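Local structure of terminal oxygenase component of carbazole 1,9a-dioxygenase (Sphingomonas, 3GKQ) at residues N199-P204 with K257-S262; P279-F284 with L301-G306; F284-P289 with L296-L301. The protein is the terminal oxygenase component of carbazole 1,9a-dioxygenase, a Rieske non-heme iron enzyme that probably adds both atoms of dioxygen to carbazole at its iron(II) site. All coordinates share one frame; numbering follows the deposited sequence.

Contact 1 closes before the hairpin of contact 2 begins, and contact 3 is nested within the loop that contact 2 closes; all lie near the iron(II) site formed by His186, His190 and Asp334. Contacts 2 and 3 share Phe284 and Leu301, and their centres lie about 16 Å apart. Contact 1 joins two loops beside the open end of that hairpin, where Lys257 CD packs 4.0 Å from Pro279 CD. Asp278 bonds to residues of both contacts 1 and 2. The side chain of Val259 is about 11 Å from a bound iron(II) ion. The side chain of Gln283 is about 8 Å from bound iron(II). The side chain of Glu285 is about 6 Å from bound iron(II).

Contact 1 (N199-P204 with K257-S262); sequences NDIALP and KMVAIS
Lys257 passes the backbone oxygens of Asp200 and Asn199 and crosses the Asn199 side chain at about a right angle. With CG anti to the carbonyl carbon (chi1 -69°), the extended chain runs back past these oxygens. CB sits 3.4 Å from Asp200 O. CG and then CD pass Asn199 O, with CD as close as 3.1 Å to it, and CE moves on to Asn199 OD1. At the tip, NZ donates to Asn199 OD1 at 2.7 Å, meeting the amide oxygen at a C=O...N angle of 128° and tilted 28° from the carbonyl plane. NZ also forms a salt bridge with Asp278 OD2, which accepts a hydrogen bond from Asn199 ND2 as well, so one carboxylate oxygen ties the ammonium and the amide together.

The backbone of Lys257 is held on both sides of its CA: its N donates to Asp200 O at 3.0 Å, and its O accepts from Ala202 N at 3.2 Å. Beyond this pair the chains separate, and a water takes over, receiving a bond from Val259 N at 2.9 Å and donating to Ala202 O. Apolar contacts are sparse. The Val259 and Ile201 side chains cross at about a right angle, Val259 CG2 lying 4.0 Å from Ile201 CG1, while the bent chain of Met258 brings SD to Ala202 CB. Asn199 is the first residue to leave the helix 194-198, and the Ile201-Lys257 pairing is an isolated beta bridge between two loops, near the iron site: the Ile201 side chain is about 8 Å from that of the iron ligand His190.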
loop_
_atom_site.group_PDB
_atom_site.type_symbol
_atom_site.label_atom_id
_atom_site.label_comp_id
_atom_site.label_asym_id
_atom_site.label_seq_id
_atom_site.Cartn_x
_atom_site.Cartn_y
_atom_site.Cartn_z
ATOM N N ASN A 199 -34.372 -1.267 -25.655
ATOM C CA ASN A 199 -34.968 -0.034 -26.148
ATOM C C ASN A 199 -34.852 0.115 -27.660
ATOM O O ASN A 199 -34.878 1.226 -28.187
ATOM C CB ASN A 199 -34.342 1.173 -25.437
ATOM C CG ASN A 199 -35.109 2.465 -25.692
ATOM O OD1 ASN A 199 -36.339 2.485 -25.651
ATOM N ND2 ASN A 199 -34.385 3.549 -25.942
ATOM N N ASP A 200 -34.726 -1.014 -28.354
ATOM C CA ASP A 200 -34.632 -1.033 -29.813
ATOM C C ASP A 200 -33.663 0.023 -30.346
ATOM O O ASP A 200 -33.979 0.767 -31.281
ATOM C CB ASP A 200 -36.033 -0.830 -30.415
ATOM C CG ASP A 200 -36.042 -0.905 -31.934
ATOM O OD1 ASP A 200 -35.479 -1.871 -32.489
ATOM O OD2 ASP A 200 -36.617 0.004 -32.573
ATOM N N ILE A 201 -32.475 0.078 -29.746
ATOM C CA ILE A 201 -31.454 1.039 -30.151
ATOM C C ILE A 201 -30.584 0.517 -31.280
ATOM O O ILE A 201 -30.197 -0.650 -31.289
ATOM C CB ILE A 201 -30.525 1.418 -28.956
ATOM C CG1 ILE A 201 -31.047 2.679 -28.268
ATOM C CG2 ILE A 201 -29.101 1.663 -29.435
ATOM C CD1 ILE A 201 -32.338 2.494 -27.575
ATOM N N ALA A 202 -30.282 1.384 -32.237
ATOM C CA ALA A 202 -29.413 1.007 -33.338
ATOM C C ALA A 202 -27.987 1.353 -32.894
ATOM O O ALA A 202 -27.648 2.526 -32.742
ATOM C CB ALA A 202 -29.774 1.786 -34.588
ATOM N N LEU A 203 -27.167 0.332 -32.664
ATOM C CA LEU A 203 -25.786 0.551 -32.244
ATOM C C LEU A 203 -24.825 -0.247 -33.113
ATOM O O LEU A 203 -24.788 -1.478 -33.059
ATOM C CB LEU A 203 -25.598 0.147 -30.785
ATOM C CG LEU A 203 -24.223 0.474 -30.195
ATOM C CD1 LEU A 203 -24.084 1.988 -30.055
ATOM C CD2 LEU A 203 -24.066 -0.200 -28.842
ATOM N N PRO A 204 -24.032 0.450 -33.932
ATOM C CA PRO A 204 -23.071 -0.218 -34.808
ATOM C C PRO A 204 -21.861 -0.719 -34.025
ATOM O O PRO A 204 -21.756 -0.497 -32.814
ATOM C CB PRO A 204 -22.702 0.877 -35.798
ATOM C CG PRO A 204 -22.737 2.107 -34.935
ATOM C CD PRO A 204 -23.998 1.912 -34.122
ATOM N N LYS A 257 -34.560 3.073 -33.086
ATOM C CA LYS A 257 -34.321 4.293 -32.314
ATOM C C LYS A 257 -32.885 4.760 -32.518
ATOM O O LYS A 257 -31.936 4.064 -32.153
ATOM C CB LYS A 257 -34.584 4.058 -30.826
ATOM C CG LYS A 257 -36.044 3.833 -30.494
ATOM C CD LYS A 257 -36.278 3.859 -28.992
ATOM C CE LYS A 257 -37.760 3.745 -28.667
ATOM N NZ LYS A 257 -38.022 3.903 -27.215
ATOM N N MET A 258 -32.738 5.940 -33.115
ATOM C CA MET A 258 -31.431 6.517 -33.392
ATOM C C MET A 258 -30.975 7.437 -32.260
ATOM O O MET A 258 -31.618 8.449 -31.969
ATOM C CB MET A 258 -31.479 7.303 -34.703
ATOM C CG MET A 258 -32.159 6.556 -35.841
ATOM S SD MET A 258 -31.423 4.942 -36.149
ATOM C CE MET A 258 -30.089 5.395 -37.256
ATOM N N VAL A 259 -29.861 7.081 -31.629
ATOM C CA VAL A 259 -29.315 7.874 -30.531
ATOM C C VAL A 259 -27.858 8.232 -30.795
ATOM O O VAL A 259 -27.275 7.798 -31.790
ATOM C CB VAL A 259 -29.400 7.113 -29.191
ATOM C CG1 VAL A 259 -30.852 6.971 -28.767
ATOM C CG2 VAL A 259 -28.743 5.748 -29.324
ATOM N N ALA A 260 -27.275 9.023 -29.899
ATOM C CA ALA A 260 -25.882 9.439 -30.041
ATOM C C ALA A 260 -25.661 10.004 -31.440
ATOM O O ALA A 260 -24.758 9.577 -32.169
ATOM C CB ALA A 260 -24.947 8.256 -29.794
ATOM N N ILE A 261 -26.506 10.957 -31.811
ATOM C CA ILE A 261 -26.425 11.608 -33.109
ATOM C C ILE A 261 -25.411 12.742 -33.019
ATOM O O ILE A 261 -24.675 13.013 -33.967
ATOM C CB ILE A 261 -27.804 12.173 -33.519
ATOM C CG1 ILE A 261 -28.758 11.015 -33.834
ATOM C CG2 ILE A 261 -27.662 13.110 -34.711
ATOM C CD1 ILE A 261 -30.179 11.447 -34.123
ATOM N N SER A 262 -25.377 13.395 -31.864
ATOM C CA SER A 262 -24.457 14.496 -31.631
ATOM C C SER A 262 -23.740 14.338 -30.299
ATOM O O SER A 262 -24.355 14.456 -29.232
ATOM C CB SER A 262 -25.207 15.825 -31.639
ATOM O OG SER A 262 -24.359 16.878 -31.217
HETATM O O HOH W 1 -28.466 4.904 -32.966
#

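Contact 2 (P279-F284 with L301-G306); sequences PTLTQF and LGRRVG
Leu301 and Gln283 face each other as a non-hydrogen-bonded pair near the open end of an antiparallel beta hairpin, part of the central sheet of the catalytic domain, whose family belongs to the Bet v 1-like clan. One branch of Leu301 does the touching: CD2 lies 3.6 Å from Gln283 OE1 and scarcely farther from Gln283 CG and CB, against an extended glutamine chain whose NE2 is bonded to Asn331. The other methyl, CD1, meets Leu281 CD1 more loosely at 4.5 Å, and both leucines also pack on Trp322 of helix 308-328.

Leu281 spends its second methyl on Arg303. CD2 comes obliquely upon the guanidinium, 3.4 Å from NE, so the charged group has an apolar neighbour. Arg303 starts out extended and bends at chi3 (-75°), which turns the guanidinium back alongside Leu281 and Thr280. There NH2 donates to Thr280 OG1 at 3.0 Å through a bent N-H...O angle of 138°. Neither group depends on this bond alone: Arg303 NH2 forms a salt bridge with Glu317, and Thr280 OG1 is bonded to Asp278.

Between these side chains Thr282 and Gly302 make the hydrogen-bonded pair, with Gly302 N to Thr282 O at 2.8 Å and Thr282 N to Gly302 O at 3.0 Å. Gly302 N also lies near the plane of the Phe284 ring, at its edge, 4.4 Å from CE2.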
loop_
_atom_site.group_PDB
_atom_site.type_symbol
_atom_site.label_atom_id
_atom_site.label_comp_id
_atom_site.label_asym_id
_atom_site.label_seq_id
_atom_site.Cartn_x
_atom_site.Cartn_y
_atom_site.Cartn_z
ATOM N N PRO A 279 -34.339 8.716 -27.770
ATOM C CA PRO A 279 -34.555 9.920 -28.576
ATOM C C PRO A 279 -35.187 11.071 -27.789
ATOM O O PRO A 279 -35.107 12.227 -28.201
ATOM C CB PRO A 279 -35.457 9.417 -29.701
ATOM C CG PRO A 279 -34.973 8.016 -29.899
ATOM C CD PRO A 279 -34.834 7.519 -28.475
ATOM N N THR A 280 -35.811 10.756 -26.659
ATOM C CA THR A 280 -36.455 11.783 -25.841
ATOM C C THR A 280 -35.581 12.245 -24.679
ATOM O O THR A 280 -36.034 13.010 -23.826
ATOM C CB THR A 280 -37.778 11.274 -25.243
ATOM O OG1 THR A 280 -37.503 10.195 -24.339
ATOM C CG2 THR A 280 -38.717 10.783 -26.352
ATOM N N LEU A 281 -34.333 11.787 -24.645
ATOM C CA LEU A 281 -33.430 12.150 -23.558
ATOM C C LEU A 281 -32.063 12.624 -24.031
ATOM O O LEU A 281 -31.657 12.366 -25.162
ATOM C CB LEU A 281 -33.239 10.952 -22.625
ATOM C CG LEU A 281 -34.500 10.370 -21.986
ATOM C CD1 LEU A 281 -34.156 9.085 -21.247
ATOM C CD2 LEU A 281 -35.107 11.395 -21.043
ATOM N N THR A 282 -31.366 13.332 -23.148
ATOM C CA THR A 282 -30.025 13.827 -23.431
ATOM C C THR A 282 -29.168 13.481 -22.221
ATOM O O THR A 282 -29.556 13.745 -21.082
ATOM C CB THR A 282 -30.004 15.356 -23.640
ATOM O OG1 THR A 282 -30.755 15.691 -24.812
ATOM C CG2 THR A 282 -28.571 15.849 -23.818
ATOM N N GLN A 283 -28.009 12.883 -22.462
ATOM C CA GLN A 283 -27.135 12.511 -21.364
ATOM C C GLN A 283 -25.932 13.441 -21.227
ATOM O O GLN A 283 -25.289 13.800 -22.216
ATOM C CB GLN A 283 -26.660 11.070 -21.532
ATOM C CG GLN A 283 -25.892 10.550 -20.327
ATOM C CD GLN A 283 -25.724 9.050 -20.356
ATOM O OE1 GLN A 283 -26.649 8.323 -20.714
ATOM N NE2 GLN A 283 -24.546 8.571 -19.964
ATOM N N PHE A 284 -25.648 13.822 -19.986
ATOM C CA PHE A 284 -24.530 14.704 -19.655
ATOM C C PHE A 284 -23.658 13.963 -18.640
ATOM O O PHE A 284 -24.176 13.411 -17.667
ATOM C CB PHE A 284 -25.049 15.997 -19.020
ATOM C CG PHE A 284 -26.014 16.764 -19.885
ATOM C CD1 PHE A 284 -25.555 17.696 -20.811
ATOM C CD2 PHE A 284 -27.387 16.574 -19.752
ATOM C CE1 PHE A 284 -26.450 18.434 -21.590
ATOM C CE2 PHE A 284 -28.290 17.306 -20.528
ATOM C CZ PHE A 284 -27.819 18.239 -21.447
ATOM N N LEU A 301 -29.282 12.833 -16.747
ATOM C CA LEU A 301 -30.192 12.630 -17.868
ATOM C C LEU A 301 -31.166 13.798 -17.869
ATOM O O LEU A 301 -31.750 14.137 -16.837
ATOM C CB LEU A 301 -30.960 11.311 -17.734
ATOM C CG LEU A 301 -30.163 10.019 -17.943
ATOM C CD1 LEU A 301 -31.117 8.843 -17.959
ATOM C CD2 LEU A 301 -29.387 10.082 -19.257
ATOM N N GLY A 302 -31.323 14.429 -19.023
ATOM C CA GLY A 302 -32.227 15.556 -19.107
ATOM C C GLY A 302 -33.327 15.350 -20.127
ATOM O O GLY A 302 -33.143 14.646 -21.123
ATOM N N ARG A 303 -34.478 15.958 -19.864
ATOM C CA ARG A 303 -35.619 15.874 -20.768
ATOM C C ARG A 303 -36.376 17.188 -20.752
ATOM O O ARG A 303 -36.713 17.708 -19.686
ATOM C CB ARG A 303 -36.572 14.746 -20.366
ATOM C CG ARG A 303 -37.892 14.774 -21.144
ATOM C CD ARG A 303 -38.822 13.639 -20.745
ATOM N NE ARG A 303 -38.381 12.362 -21.293
ATOM C CZ ARG A 303 -38.886 11.183 -20.945
ATOM N NH1 ARG A 303 -39.857 11.112 -20.039
ATOM N NH2 ARG A 303 -38.419 10.071 -21.502
ATOM N N ARG A 304 -36.628 17.727 -21.938
ATOM C CA ARG A 304 -37.365 18.975 -22.072
ATOM C C ARG A 304 -38.789 18.724 -21.569
ATOM O O ARG A 304 -39.464 17.810 -22.041
ATOM C CB ARG A 304 -37.384 19.409 -23.540
ATOM C CG ARG A 304 -38.292 20.583 -23.830
ATOM C CD ARG A 304 -38.194 21.030 -25.282
ATOM N NE ARG A 304 -39.118 22.127 -25.560
ATOM C CZ ARG A 304 -39.161 22.798 -26.708
ATOM N NH1 ARG A 304 -38.326 22.488 -27.692
ATOM N NH2 ARG A 304 -40.037 23.785 -26.870
ATOM N N VAL A 305 -39.233 19.522 -20.603
ATOM C CA VAL A 305 -40.568 19.361 -20.030
ATOM C C VAL A 305 -41.393 20.650 -20.087
ATOM O O VAL A 305 -40.855 21.751 -19.958
ATOM C CB VAL A 305 -40.470 18.876 -18.562
ATOM C CG1 VAL A 305 -41.824 18.941 -17.891
ATOM C CG2 VAL A 305 -39.954 17.447 -18.529
ATOM N N GLY A 306 -42.703 20.501 -20.278
ATOM C CA GLY A 306 -43.583 21.656 -20.356
ATOM C C GLY A 306 -44.634 21.745 -19.261
ATOM O O GLY A 306 -45.417 22.696 -19.223
#

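Contact 3 (F284-P289 with L296-L301); sequences FEWYVP and LYLQML
Glu285 reaches across to Tyr297 and lies against the edge of its ring, the carboxylate plane standing 89° from that of the ring. Tyr297 OH donates to OE2; the modelled separation of these two atoms, 2.4 Å, is very short and its exact value doubtful. The other oxygen, OE1, accepts from Tyr287 OH at 2.6 Å on its anti side, so two phenols grip one carboxylate, which also receives a weak bond from Gln283 NE2. Glu285 CG is anti to the carbonyl carbon (chi1 -53°), and the extended chain brings the carboxylate to both hydroxyls. Over one face of the Tyr297 ring, offset toward the rim, lies Gln299 CG, while Arg338 makes a cation-pi contact with the same ring. This polar group lies beside the iron(II) site, the Tyr297 side chain being about 5 Å from that of the iron ligand Asp334.

The strands carrying these residues form a regular antiparallel beta hairpin of the central sheet. Three hydrogen-bonded pairs, Phe284-Met300, Trp286-Leu298 and Val288-Leu296, join them, with both bonds made in each.

The side chains of those same pairs pack on the opposite face of the sheet. Trp286 is the main member: its CB is 3.8 Å from Leu298 CB, and CZ3 is 3.7 Å from Met300 CG. Phe156 meets the rings of both Phe284 and Trp286 edge-to-face.

All ten touching residues are buried, so the contrast is between closer and looser packing. Tyr287 and Tyr297 lie nearly parallel (5°) and meet rim to rim, centroids 6.0 Å apart. More loosely, Val288 CB stands 4.1 Å from Leu296 CB. Gln299 CG approaches Glu285 OE2 no closer than 4.2 Å; Gln299 OE1 accepts from Gln166 and Arg168, and NE2 donates to Leu327 O.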
loop_
_atom_site.group_PDB
_atom_site.type_symbol
_atom_site.label_atom_id
_atom_site.label_comp_id
_atom_site.label_asym_id
_atom_site.label_seq_id
_atom_site.Cartn_x
_atom_site.Cartn_y
_atom_site.Cartn_z
ATOM N N PHE A 284 -25.648 13.822 -19.986
ATOM C CA PHE A 284 -24.530 14.704 -19.655
ATOM C C PHE A 284 -23.658 13.963 -18.640
ATOM O O PHE A 284 -24.176 13.411 -17.667
ATOM C CB PHE A 284 -25.049 15.997 -19.020
ATOM C CG PHE A 284 -26.014 16.764 -19.885
ATOM C CD1 PHE A 284 -25.555 17.696 -20.811
ATOM C CD2 PHE A 284 -27.387 16.574 -19.752
ATOM C CE1 PHE A 284 -26.450 18.434 -21.590
ATOM C CE2 PHE A 284 -28.290 17.306 -20.528
ATOM C CZ PHE A 284 -27.819 18.239 -21.447
ATOM N N GLU A 285 -22.345 13.949 -18.858
ATOM C CA GLU A 285 -21.441 13.260 -17.936
ATOM C C GLU A 285 -20.261 14.117 -17.495
ATOM O O GLU A 285 -19.651 14.811 -18.306
ATOM C CB GLU A 285 -20.868 11.991 -18.572
ATOM C CG GLU A 285 -21.878 11.028 -19.149
ATOM C CD GLU A 285 -21.259 9.675 -19.452
ATOM O OE1 GLU A 285 -20.111 9.636 -19.950
ATOM O OE2 GLU A 285 -21.924 8.652 -19.192
ATOM N N TRP A 286 -19.945 14.049 -16.203
ATOM C CA TRP A 286 -18.809 14.764 -15.621
ATOM C C TRP A 286 -17.839 13.708 -15.097
ATOM O O TRP A 286 -18.251 12.620 -14.694
ATOM C CB TRP A 286 -19.250 15.647 -14.447
ATOM C CG TRP A 286 -19.703 17.035 -14.822
ATOM C CD1 TRP A 286 -18.950 18.173 -14.813
ATOM C CD2 TRP A 286 -21.019 17.431 -15.230
ATOM N NE1 TRP A 286 -19.715 19.256 -15.184
ATOM C CE2 TRP A 286 -20.992 18.827 -15.446
ATOM C CE3 TRP A 286 -22.223 16.739 -15.434
ATOM C CZ2 TRP A 286 -22.118 19.549 -15.854
ATOM C CZ3 TRP A 286 -23.345 17.454 -15.842
ATOM C CH2 TRP A 286 -23.283 18.847 -16.046
ATOM N N TYR A 287 -16.554 14.039 -15.114
ATOM C CA TYR A 287 -15.501 13.158 -14.625
ATOM C C TYR A 287 -14.679 14.083 -13.737
ATOM O O TYR A 287 -13.618 14.557 -14.131
ATOM C CB TYR A 287 -14.653 12.661 -15.793
ATOM C CG TYR A 287 -15.479 12.175 -16.954
ATOM C CD1 TYR A 287 -16.046 10.902 -16.951
ATOM C CD2 TYR A 287 -15.733 13.009 -18.038
ATOM C CE1 TYR A 287 -16.854 10.471 -18.010
ATOM C CE2 TYR A 287 -16.536 12.591 -19.094
ATOM C CZ TYR A 287 -17.092 11.325 -19.073
ATOM O OH TYR A 287 -17.885 10.921 -20.123
ATOM N N VAL A 288 -15.197 14.340 -12.543
ATOM C CA VAL A 288 -14.567 15.246 -11.601
ATOM C C VAL A 288 -13.408 14.631 -10.845
ATOM O O VAL A 288 -13.566 13.643 -10.125
ATOM C CB VAL A 288 -15.601 15.782 -10.586
ATOM C CG1 VAL A 288 -14.981 16.887 -9.746
ATOM C CG2 VAL A 288 -16.835 16.291 -11.328
ATOM N N PRO A 289 -12.217 15.219 -10.995
ATOM C CA PRO A 289 -11.032 14.702 -10.307
ATOM C C PRO A 289 -11.256 14.703 -8.795
ATOM O O PRO A 289 -11.752 15.683 -8.253
ATOM C CB PRO A 289 -9.931 15.695 -10.694
ATOM C CG PRO A 289 -10.428 16.336 -11.956
ATOM C CD PRO A 289 -11.911 16.467 -11.715
ATOM N N LEU A 296 -14.978 11.354 -9.791
ATOM C CA LEU A 296 -16.393 11.210 -9.501
ATOM C C LEU A 296 -17.089 11.184 -10.862
ATOM O O LEU A 296 -17.071 12.170 -11.595
ATOM C CB LEU A 296 -16.870 12.404 -8.669
ATOM C CG LEU A 296 -18.273 12.441 -8.054
ATOM C CD1 LEU A 296 -19.303 12.617 -9.145
ATOM C CD2 LEU A 296 -18.523 11.168 -7.249
ATOM N N TYR A 297 -17.667 10.040 -11.203
ATOM C CA TYR A 297 -18.374 9.886 -12.469
ATOM C C TYR A 297 -19.833 10.270 -12.224
ATOM O O TYR A 297 -20.579 9.538 -11.578
ATOM C CB TYR A 297 -18.246 8.436 -12.949
ATOM C CG TYR A 297 -19.056 8.080 -14.178
ATOM C CD1 TYR A 297 -19.161 8.964 -15.253
ATOM C CD2 TYR A 297 -19.686 6.837 -14.282
ATOM C CE1 TYR A 297 -19.868 8.623 -16.404
ATOM C CE2 TYR A 297 -20.398 6.480 -15.432
ATOM C CZ TYR A 297 -20.482 7.379 -16.489
ATOM O OH TYR A 297 -21.159 7.030 -17.636
ATOM N N LEU A 298 -20.213 11.441 -12.729
ATOM C CA LEU A 298 -21.560 11.987 -12.568
ATOM C C LEU A 298 -22.344 11.793 -13.867
ATOM O O LEU A 298 -21.936 12.285 -14.917
ATOM C CB LEU A 298 -21.466 13.482 -12.257
ATOM C CG LEU A 298 -22.394 14.180 -11.254
ATOM C CD1 LEU A 298 -22.694 15.574 -11.788
ATOM C CD2 LEU A 298 -23.684 13.413 -11.042
ATOM N N GLN A 299 -23.468 11.088 -13.786
ATOM C CA GLN A 299 -24.306 10.824 -14.957
ATOM C C GLN A 299 -25.641 11.541 -14.829
ATOM O O GLN A 299 -26.429 11.215 -13.947
ATOM C CB GLN A 299 -24.583 9.329 -15.079
ATOM C CG GLN A 299 -23.368 8.466 -15.292
ATOM C CD GLN A 299 -23.674 7.001 -15.077
ATOM O OE1 GLN A 299 -23.860 6.554 -13.943
ATOM N NE2 GLN A 299 -23.741 6.244 -16.169
ATOM N N MET A 300 -25.896 12.504 -15.710
ATOM C CA MET A 300 -27.151 13.247 -15.671
ATOM C C MET A 300 -27.974 12.987 -16.926
ATOM O O MET A 300 -27.435 12.917 -18.034
ATOM C CB MET A 300 -26.897 14.758 -15.571
ATOM C CG MET A 300 -25.891 15.191 -14.507
ATOM S SD MET A 300 -26.265 14.597 -12.863
ATOM C CE MET A 300 -27.712 15.597 -12.461
ATOM N N LEU A 301 -29.282 12.833 -16.747
ATOM C CA LEU A 301 -30.192 12.630 -17.868
ATOM C C LEU A 301 -31.166 13.798 -17.869
ATOM O O LEU A 301 -31.750 14.137 -16.837
ATOM C CB LEU A 301 -30.960 11.311 -17.734
ATOM C CG LEU A 301 -30.163 10.019 -17.943
ATOM C CD1 LEU A 301 -31.117 8.843 -17.959
ATOM C CD2 LEU A 301 -29.387 10.082 -19.257
#